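Local coordinates for racemase (Pseudovibrio sp. JE062, PDB 3MKC), which belongs to the mandelate racemase/muconate lactonizing enzyme group of the enolase superfamily, pairing an N-terminal capping domain with a C-terminal TIM-barrel-like domain, at residues Thr69-Lys74 and Ser108-Ala113; Ile15-Val20 and Asp53-Tyr58; Ile81-Ile86 and Asp116-Gln121. All coordinates share one frame; numbering follows the deposited sequence.

Contact 1: residues Thr69-Lys74 and Ser108-Ala113; sequences TNITEK and SGIDMA
I71 turns CG1 anti to its backbone N (chi1 -180°), and I110 sets CG1 beside its own N (chi1 -62°). The extended second torsion of I110 carries CD1 out to I71 CG1, and the two isoleucines meet tip to tip. I71 CG1 and I110 CD1 are 3.5 Å apart, a tight fit for two carbons. T72 adds a looser touch at the same methyl: its CG2 lies 4.3 Å from I110 CD1. I110 thus brings one methyl from helix 102-122 to two neighbouring residues of the loop.

The loop shapes itself through N70. Its OD1 accepts from the backbone N of T72 at 2.9 Å, which makes an Asx turn. T72 OG1 bonds the same OD1 at 2.7 Å. The two donors come from opposite faces of the amide plane, each tilted 28° from it. The other end of the amide is held too, because N70 ND2 bonds the carbonyls of A59 and I61. This grip fixes the rotation of the amide and probably helps shape the bend from which I71 and T72 meet the helix.

M90 of helix 83-93 touches I71, and F17 of strand 12-22 touches both T72 and I110. The side-chain amide of N70 is satisfied on the loop side. Between the segments the chemistry is purely apolar: two buried isoleucines meet, with the partly exposed T72 beside them.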
loop_
_atom_site.group_PDB
_atom_site.type_symbol
_atom_site.label_atom_id
_atom_site.label_comp_id
_atom_site.label_asym_id
_atom_site.label_seq_id
_atom_site.Cartn_x
_atom_site.Cartn_y
_atom_site.Cartn_z
ATOM N N THR A 69 24.066 6.071 -8.982
ATOM C CA THR A 69 24.320 6.964 -7.870
ATOM C C THR A 69 23.685 6.446 -6.587
ATOM O O THR A 69 22.717 5.686 -6.627
ATOM C CB THR A 69 23.723 8.339 -8.192
ATOM O OG1 THR A 69 24.102 8.715 -9.522
ATOM C CG2 THR A 69 24.206 9.390 -7.207
ATOM N N ASN A 70 24.240 6.838 -5.446
ATOM C CA ASN A 70 23.657 6.439 -4.179
ATOM C C ASN A 70 22.302 7.162 -4.178
ATOM O O ASN A 70 22.224 8.326 -4.569
ATOM C CB ASN A 70 24.532 6.915 -3.015
ATOM C CG ASN A 70 23.900 6.638 -1.674
ATOM O OD1 ASN A 70 22.989 7.348 -1.251
ATOM N ND2 ASN A 70 24.364 5.586 -1.003
ATOM N N ILE A 71 21.247 6.474 -3.751
ATOM C CA ILE A 71 19.896 7.041 -3.765
ATOM C C ILE A 71 19.715 8.346 -2.985
ATOM O O ILE A 71 19.042 9.269 -3.453
ATOM C CB ILE A 71 18.855 5.996 -3.260
ATOM C CG1 ILE A 71 17.437 6.581 -3.280
ATOM C CG2 ILE A 71 19.192 5.562 -1.852
ATOM C CD1 ILE A 71 16.927 6.903 -4.648
ATOM N N THR A 72 20.322 8.432 -1.809
ATOM C CA THR A 72 20.175 9.625 -0.982
ATOM C C THR A 72 20.947 10.838 -1.480
ATOM O O THR A 72 20.582 11.969 -1.186
ATOM C CB THR A 72 20.638 9.357 0.450
ATOM O OG1 THR A 72 22.067 9.247 0.467
ATOM C CG2 THR A 72 20.041 8.065 0.967
ATOM N N GLU A 73 22.008 10.601 -2.241
ATOM C CA GLU A 73 22.850 11.683 -2.728
ATOM C C GLU A 73 22.118 12.846 -3.386
ATOM O O GLU A 73 22.396 14.009 -3.088
ATOM C CB GLU A 73 23.902 11.130 -3.687
ATOM C CG GLU A 73 25.041 12.090 -3.973
ATOM C CD GLU A 73 26.075 11.500 -4.917
ATOM O OE1 GLU A 73 26.611 10.413 -4.610
ATOM O OE2 GLU A 73 26.345 12.125 -5.967
ATOM N N LYS A 74 21.175 12.549 -4.272
ATOM C CA LYS A 74 20.459 13.616 -4.958
ATOM C C LYS A 74 19.374 14.314 -4.144
ATOM O O LYS A 74 18.751 15.258 -4.627
ATOM C CB LYS A 74 19.875 13.081 -6.268
ATOM C CG LYS A 74 20.933 12.626 -7.258
ATOM C CD LYS A 74 21.797 13.793 -7.737
ATOM C CE LYS A 74 22.938 13.294 -8.610
ATOM N NZ LYS A 74 23.736 14.401 -9.198
ATOM N N SER A 108 10.825 4.799 -2.780
ATOM C CA SER A 108 9.489 4.937 -2.201
ATOM C C SER A 108 9.527 5.414 -0.746
ATOM O O SER A 108 8.795 6.329 -0.363
ATOM C CB SER A 108 8.756 3.598 -2.278
ATOM O OG SER A 108 8.603 3.173 -3.627
ATOM N N GLY A 109 10.370 4.783 0.063
ATOM C CA GLY A 109 10.472 5.173 1.461
ATOM C C GLY A 109 10.903 6.618 1.626
ATOM O O GLY A 109 10.416 7.329 2.506
ATOM N N ILE A 110 11.835 7.061 0.792
ATOM C CA ILE A 110 12.296 8.436 0.875
ATOM C C ILE A 110 11.170 9.386 0.459
ATOM O O ILE A 110 10.958 10.411 1.096
ATOM C CB ILE A 110 13.542 8.673 -0.023
ATOM C CG1 ILE A 110 14.702 7.794 0.461
ATOM C CG2 ILE A 110 13.945 10.139 0.020
ATOM C CD1 ILE A 110 15.942 7.861 -0.417
ATOM N N ASP A 111 10.437 9.042 -0.599
ATOM C CA ASP A 111 9.350 9.904 -1.056
ATOM C C ASP A 111 8.315 10.112 0.047
ATOM O O ASP A 111 7.873 11.230 0.300
ATOM C CB ASP A 111 8.658 9.300 -2.275
ATOM C CG ASP A 111 7.532 10.174 -2.795
ATOM O OD1 ASP A 111 7.819 11.254 -3.360
ATOM O OD2 ASP A 111 6.356 9.780 -2.630
HETATM N N MSE A 112 7.937 9.018 0.696
HETATM C CA MSE A 112 6.963 9.056 1.777
HETATM C C MSE A 112 7.456 9.957 2.903
HETATM O O MSE A 112 6.694 10.751 3.461
HETATM C CB MSE A 112 6.745 7.644 2.313
HETATM C CG MSE A 112 5.578 7.508 3.267
HETATM SE SE MSE A 112 5.351 5.678 3.819
HETATM C CE MSE A 112 5.878 4.862 2.139
ATOM N N ALA A 113 8.736 9.834 3.233
ATOM C CA ALA A 113 9.319 10.632 4.310
ATOM C C ALA A 113 9.357 12.127 3.990
ATOM O O ALA A 113 9.359 12.960 4.897
ATOM C CB ALA A 113 10.719 10.130 4.625
#

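Contact 2: residues Ile15-Val20 and Asp53-Tyr58; sequences IEFIPV and DAILAY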
loop_
_atom_site.group_PDB
_atom_site.type_symbol
_atom_site.label_atom_id
_atom_site.label_comp_id
_atom_site.label_asym_id
_atom_site.label_seq_id
_atom_site.Cartn_x
_atom_site.Cartn_y
_atom_site.Cartn_z
ATOM N N ILE A 15 19.762 11.376 5.504
ATOM C CA ILE A 15 18.744 10.388 5.204
ATOM C C ILE A 15 19.273 9.067 5.730
ATOM O O ILE A 15 20.311 8.564 5.280
ATOM C CB ILE A 15 18.466 10.286 3.692
ATOM C CG1 ILE A 15 17.885 11.612 3.185
ATOM C CG2 ILE A 15 17.486 9.140 3.423
ATOM C CD1 ILE A 15 17.491 11.603 1.712
ATOM N N GLU A 16 18.554 8.518 6.696
ATOM C CA GLU A 16 18.933 7.272 7.335
ATOM C C GLU A 16 17.932 6.149 7.098
ATOM O O GLU A 16 16.723 6.321 7.269
ATOM C CB GLU A 16 19.103 7.514 8.840
ATOM C CG GLU A 16 19.249 6.261 9.683
ATOM C CD GLU A 16 19.553 6.572 11.144
ATOM O OE1 GLU A 16 18.938 7.509 11.701
ATOM O OE2 GLU A 16 20.401 5.873 11.738
ATOM N N PHE A 17 18.451 4.998 6.687
ATOM C CA PHE A 17 17.624 3.826 6.454
ATOM C C PHE A 17 17.790 2.967 7.702
ATOM O O PHE A 17 18.893 2.537 8.027
ATOM C CB PHE A 17 18.093 3.091 5.194
ATOM C CG PHE A 17 17.503 3.645 3.917
ATOM C CD1 PHE A 17 16.511 2.946 3.237
ATOM C CD2 PHE A 17 17.908 4.882 3.422
ATOM C CE1 PHE A 17 15.925 3.469 2.081
ATOM C CE2 PHE A 17 17.328 5.418 2.266
ATOM C CZ PHE A 17 16.331 4.706 1.597
ATOM N N ILE A 18 16.686 2.723 8.397
ATOM C CA ILE A 18 16.725 1.972 9.641
ATOM C C ILE A 18 16.018 0.633 9.617
ATOM O O ILE A 18 14.798 0.561 9.745
ATOM C CB ILE A 18 16.122 2.816 10.781
ATOM C CG1 ILE A 18 16.875 4.140 10.884
ATOM C CG2 ILE A 18 16.171 2.041 12.094
ATOM C CD1 ILE A 18 16.217 5.157 11.790
ATOM N N PRO A 19 16.782 -0.455 9.460
ATOM C CA PRO A 19 16.223 -1.810 9.429
ATOM C C PRO A 19 15.522 -2.125 10.748
ATOM O O PRO A 19 16.073 -1.873 11.816
ATOM C CB PRO A 19 17.459 -2.686 9.231
ATOM C CG PRO A 19 18.369 -1.804 8.434
ATOM C CD PRO A 19 18.215 -0.468 9.117
ATOM N N VAL A 20 14.309 -2.661 10.680
ATOM C CA VAL A 20 13.578 -3.012 11.890
ATOM C C VAL A 20 13.072 -4.445 11.781
ATOM O O VAL A 20 12.252 -4.762 10.918
ATOM C CB VAL A 20 12.382 -2.065 12.130
ATOM C CG1 VAL A 20 11.647 -2.474 13.408
ATOM C CG2 VAL A 20 12.869 -0.621 12.240
ATOM N N ASP A 53 17.984 -5.981 5.166
ATOM C CA ASP A 53 19.426 -6.002 4.941
ATOM C C ASP A 53 19.817 -5.672 3.502
ATOM O O ASP A 53 20.854 -5.055 3.264
ATOM C CB ASP A 53 20.016 -7.354 5.372
ATOM C CG ASP A 53 19.271 -8.540 4.785
ATOM O OD1 ASP A 53 18.069 -8.402 4.478
ATOM O OD2 ASP A 53 19.887 -9.624 4.654
ATOM N N ALA A 54 18.983 -6.070 2.544
ATOM C CA ALA A 54 19.263 -5.779 1.142
ATOM C C ALA A 54 19.014 -4.294 0.908
ATOM O O ALA A 54 19.779 -3.623 0.223
ATOM C CB ALA A 54 18.369 -6.616 0.240
ATOM N N ILE A 55 17.944 -3.778 1.506
ATOM C CA ILE A 55 17.613 -2.365 1.362
ATOM C C ILE A 55 18.703 -1.483 1.969
ATOM O O ILE A 55 19.134 -0.504 1.358
ATOM C CB ILE A 55 16.262 -2.051 2.027
ATOM C CG1 ILE A 55 15.146 -2.785 1.283
ATOM C CG2 ILE A 55 16.002 -0.552 2.023
ATOM C CD1 ILE A 55 14.986 -2.365 -0.154
ATOM N N LEU A 56 19.146 -1.826 3.174
ATOM C CA LEU A 56 20.197 -1.047 3.825
ATOM C C LEU A 56 21.452 -1.017 2.950
ATOM O O LEU A 56 22.070 0.034 2.767
ATOM C CB LEU A 56 20.537 -1.643 5.196
ATOM C CG LEU A 56 21.533 -0.852 6.052
ATOM C CD1 LEU A 56 20.892 0.453 6.488
ATOM C CD2 LEU A 56 21.945 -1.670 7.272
ATOM N N ALA A 57 21.825 -2.172 2.400
ATOM C CA ALA A 57 23.019 -2.241 1.557
ATOM C C ALA A 57 22.854 -1.359 0.326
ATOM O O ALA A 57 23.765 -0.625 -0.055
ATOM C CB ALA A 57 23.288 -3.680 1.143
ATOM N N TYR A 58 21.679 -1.428 -0.290
ATOM C CA TYR A 58 21.414 -0.632 -1.480
ATOM C C TYR A 58 21.521 0.854 -1.161
ATOM O O TYR A 58 22.058 1.639 -1.948
ATOM C CB TYR A 58 20.014 -0.935 -2.020
ATOM C CG TYR A 58 19.665 -0.118 -3.238
ATOM C CD1 TYR A 58 20.157 -0.463 -4.496
ATOM C CD2 TYR A 58 18.887 1.032 -3.128
ATOM C CE1 TYR A 58 19.885 0.321 -5.614
ATOM C CE2 TYR A 58 18.613 1.822 -4.242
ATOM C CZ TYR A 58 19.115 1.464 -5.476
ATOM O OH TYR A 58 18.873 2.264 -6.569
#
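F17 and I55 form the buried part of an apolar contact between strand 15-20 and helix 53-58. I55 CG2 lies obliquely to the F17 ring, 3.7 Å from F17 CD1 and 4.0 Å from CE1. The two side chains cross at about a right angle. I55 CG2 is anti to the backbone N, since chi1 is -65°, and this branch does the touching.

P19 and L56, both partly exposed, make the second apolar pair. The proline ring and the leucine also cross at about a right angle. P19 CG lies against the leucine, 3.8 Å from L56 CD2 and 3.9 Å from L56 CB. L56 CD1 reaches P19 CD at 3.9 Å and F17 CB at 4.1 Å.

The strand is an outer member of the three-stranded antiparallel sheet of the N-terminal domain. The helix follows the third strand and packs back on the first, nearly antiparallel to it at 165°, with the axes 8.4 Å apart. Strand alternation turns F17 and P19 toward the helix, and E16 and I18 away.

One contact involves a polar atom. L56 CD1 lies 3.3 Å from F17 O, a methyl against a carbonyl oxygen. The sheet's own pairing is made by backbone bonds of E16 with K35 and I18 with V33. A106 of helix 102-122 touches F17, and L102 touches I55.

Contact 3: residues Ile81-Ile86 and Asp116-Gln121; sequences IEINAI and DLAGKQ
No ring or other flat side chain lies between I81, I83 and A118, the residues that touch, so no stack forms. The nearest flat group is the amide of Q121. Its OE1 faces I81 N at 4.6 Å, too far for a bond. The other end of that amide is well tied: Q121 NE2 donates to D38 OD2 and to the carbonyl of A10, which should fix how the amide is turned.

The contact itself is made by one methyl. A118 CB points at the other segment and meets the backbone of I81, with A118 CB and I81 CA 4.1 Å apart. The small alanine is consistent with the close backbones: the CA atoms of I81 and A118 are separated by 5.1 Å. I83 supplies the second touch. Its CG1 is anti to the carbonyl carbon (chi1 -49°) and the chain is then fully extended, which carries CD1 to 4.2 Å from A118 CB. The alanine methyl therefore meets a backbone carbon and a side-chain methyl.

The chain turns at E82, between the two isoleucines. E82 is the centre of an inverse gamma turn, with a weak bond from I83 N to I81 O. It is also the N-cap residue of helix 83-93, and its carbonyl takes the bond from I86 N at 2.9 Å. Its carboxylate forms a salt bridge with R78.

Around this, I81 also rests on L122, and I83 on Y115, both of helix 102-122. T295 of helix 293-306 touches I83. L117 packs on V36 and D38 of strand 29-38, while D116 and K120 bond the backbone of L45 and Y43 in strand 43-48.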
loop_
_atom_site.group_PDB
_atom_site.type_symbol
_atom_site.label_atom_id
_atom_site.label_comp_id
_atom_site.label_asym_id
_atom_site.label_seq_id
_atom_site.Cartn_x
_atom_site.Cartn_y
_atom_site.Cartn_z
ATOM N N ILE A 81 10.244 20.548 0.329
ATOM C CA ILE A 81 9.019 20.949 -0.347
ATOM C C ILE A 81 8.990 20.580 -1.837
ATOM O O ILE A 81 7.917 20.421 -2.411
ATOM C CB ILE A 81 8.776 22.473 -0.188
ATOM C CG1 ILE A 81 7.455 22.873 -0.847
ATOM C CG2 ILE A 81 9.918 23.258 -0.823
ATOM C CD1 ILE A 81 6.240 22.177 -0.275
ATOM N N GLU A 82 10.157 20.435 -2.461
ATOM C CA GLU A 82 10.214 20.085 -3.883
ATOM C C GLU A 82 10.213 18.567 -4.040
ATOM O O GLU A 82 11.123 17.989 -4.636
ATOM C CB GLU A 82 11.478 20.665 -4.527
ATOM C CG GLU A 82 11.665 22.156 -4.290
ATOM C CD GLU A 82 12.692 22.764 -5.219
ATOM O OE1 GLU A 82 13.868 22.359 -5.161
ATOM O OE2 GLU A 82 12.322 23.646 -6.018
ATOM N N ILE A 83 9.177 17.928 -3.516
ATOM C CA ILE A 83 9.079 16.477 -3.566
ATOM C C ILE A 83 9.094 15.899 -4.969
ATOM O O ILE A 83 9.759 14.899 -5.220
ATOM C CB ILE A 83 7.815 15.986 -2.845
ATOM C CG1 ILE A 83 7.733 16.643 -1.465
ATOM C CG2 ILE A 83 7.851 14.473 -2.708
ATOM C CD1 ILE A 83 6.521 16.236 -0.650
ATOM N N ASN A 84 8.364 16.531 -5.879
ATOM C CA ASN A 84 8.288 16.066 -7.258
ATOM C C ASN A 84 9.648 16.129 -7.951
ATOM O O ASN A 84 10.043 15.197 -8.657
ATOM C CB ASN A 84 7.271 16.913 -8.023
ATOM C CG ASN A 84 7.084 16.453 -9.452
ATOM O OD1 ASN A 84 7.572 17.087 -10.392
ATOM N ND2 ASN A 84 6.375 15.344 -9.627
ATOM N N ALA A 85 10.358 17.233 -7.747
ATOM C CA ALA A 85 11.667 17.417 -8.363
ATOM C C ALA A 85 12.718 16.481 -7.771
ATOM O O ALA A 85 13.569 15.966 -8.490
ATOM C CB ALA A 85 12.116 18.868 -8.219
ATOM N N ILE A 86 12.666 16.264 -6.461
ATOM C CA ILE A 86 13.630 15.376 -5.817
ATOM C C ILE A 86 13.396 13.949 -6.313
ATOM O O ILE A 86 14.337 13.188 -6.522
ATOM C CB ILE A 86 13.494 15.430 -4.290
ATOM C CG1 ILE A 86 13.774 16.858 -3.811
ATOM C CG2 ILE A 86 14.466 14.445 -3.641
ATOM C CD1 ILE A 86 13.467 17.096 -2.353
ATOM N N ASP A 116 6.141 13.763 4.974
ATOM C CA ASP A 116 6.070 13.955 6.416
ATOM C C ASP A 116 6.918 15.165 6.789
ATOM O O ASP A 116 6.471 16.042 7.524
ATOM C CB ASP A 116 6.562 12.697 7.138
ATOM C CG ASP A 116 6.295 12.729 8.640
ATOM O OD1 ASP A 116 5.265 13.300 9.052
ATOM O OD2 ASP A 116 7.105 12.160 9.402
ATOM N N LEU A 117 8.135 15.220 6.262
ATOM C CA LEU A 117 9.032 16.331 6.557
ATOM C C LEU A 117 8.511 17.672 6.039
ATOM O O LEU A 117 8.443 18.644 6.790
ATOM C CB LEU A 117 10.417 16.050 5.976
ATOM C CG LEU A 117 11.466 17.150 6.119
ATOM C CD1 LEU A 117 11.538 17.622 7.575
ATOM C CD2 LEU A 117 12.814 16.614 5.648
ATOM N N ALA A 118 8.135 17.725 4.762
ATOM C CA ALA A 118 7.632 18.964 4.167
ATOM C C ALA A 118 6.412 19.492 4.918
ATOM O O ALA A 118 6.263 20.700 5.117
ATOM C CB ALA A 118 7.275 18.737 2.697
ATOM N N GLY A 119 5.540 18.578 5.324
ATOM C CA GLY A 119 4.350 18.977 6.049
ATOM C C GLY A 119 4.718 19.554 7.401
ATOM O O GLY A 119 4.201 20.595 7.806
ATOM N N LYS A 120 5.618 18.880 8.106
ATOM C CA LYS A 120 6.027 19.347 9.425
ATOM C C LYS A 120 6.710 20.704 9.374
ATOM O O LYS A 120 6.539 21.515 10.283
ATOM C CB LYS A 120 6.914 18.296 10.100
ATOM C CG LYS A 120 6.125 17.053 10.515
ATOM C CD LYS A 120 7.015 15.886 10.930
ATOM C CE LYS A 120 7.753 16.143 12.234
ATOM N NZ LYS A 120 8.526 14.931 12.662
ATOM N N GLN A 121 7.469 20.967 8.313
ATOM C CA GLN A 121 8.131 22.257 8.172
ATOM C C GLN A 121 7.077 23.343 7.951
ATOM O O GLN A 121 7.127 24.414 8.560
ATOM C CB GLN A 121 9.099 22.262 6.975
ATOM C CG GLN A 121 10.305 21.318 7.062
ATOM C CD GLN A 121 11.265 21.507 5.891
ATOM O OE1 GLN A 121 10.837 21.700 4.753
ATOM N NE2 GLN A 121 12.569 21.442 6.164
#

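How the contacts relate
Contacts 1 and 3 both use helix 102-122, and their centres are 12 Å apart. They meet where D111 OD1 lies 3.3 Å from I83 CG2. Contact 1 also joins contact 2, whose centre is 11 Å away: I110 CG1 is 3.7 Å from F17 CZ, and T72 CG2 is 3.7 Å from I15 CG2. Contacts 2 and 3 do not touch; their centres are 21 Å apart and their nearest atoms about 7 Å. Contact 1 is thus the bridge. Along the chain, contact 2 closes before either of the others opens, whereas contacts 1 and 3 cross. All three belong to the N-terminal domain.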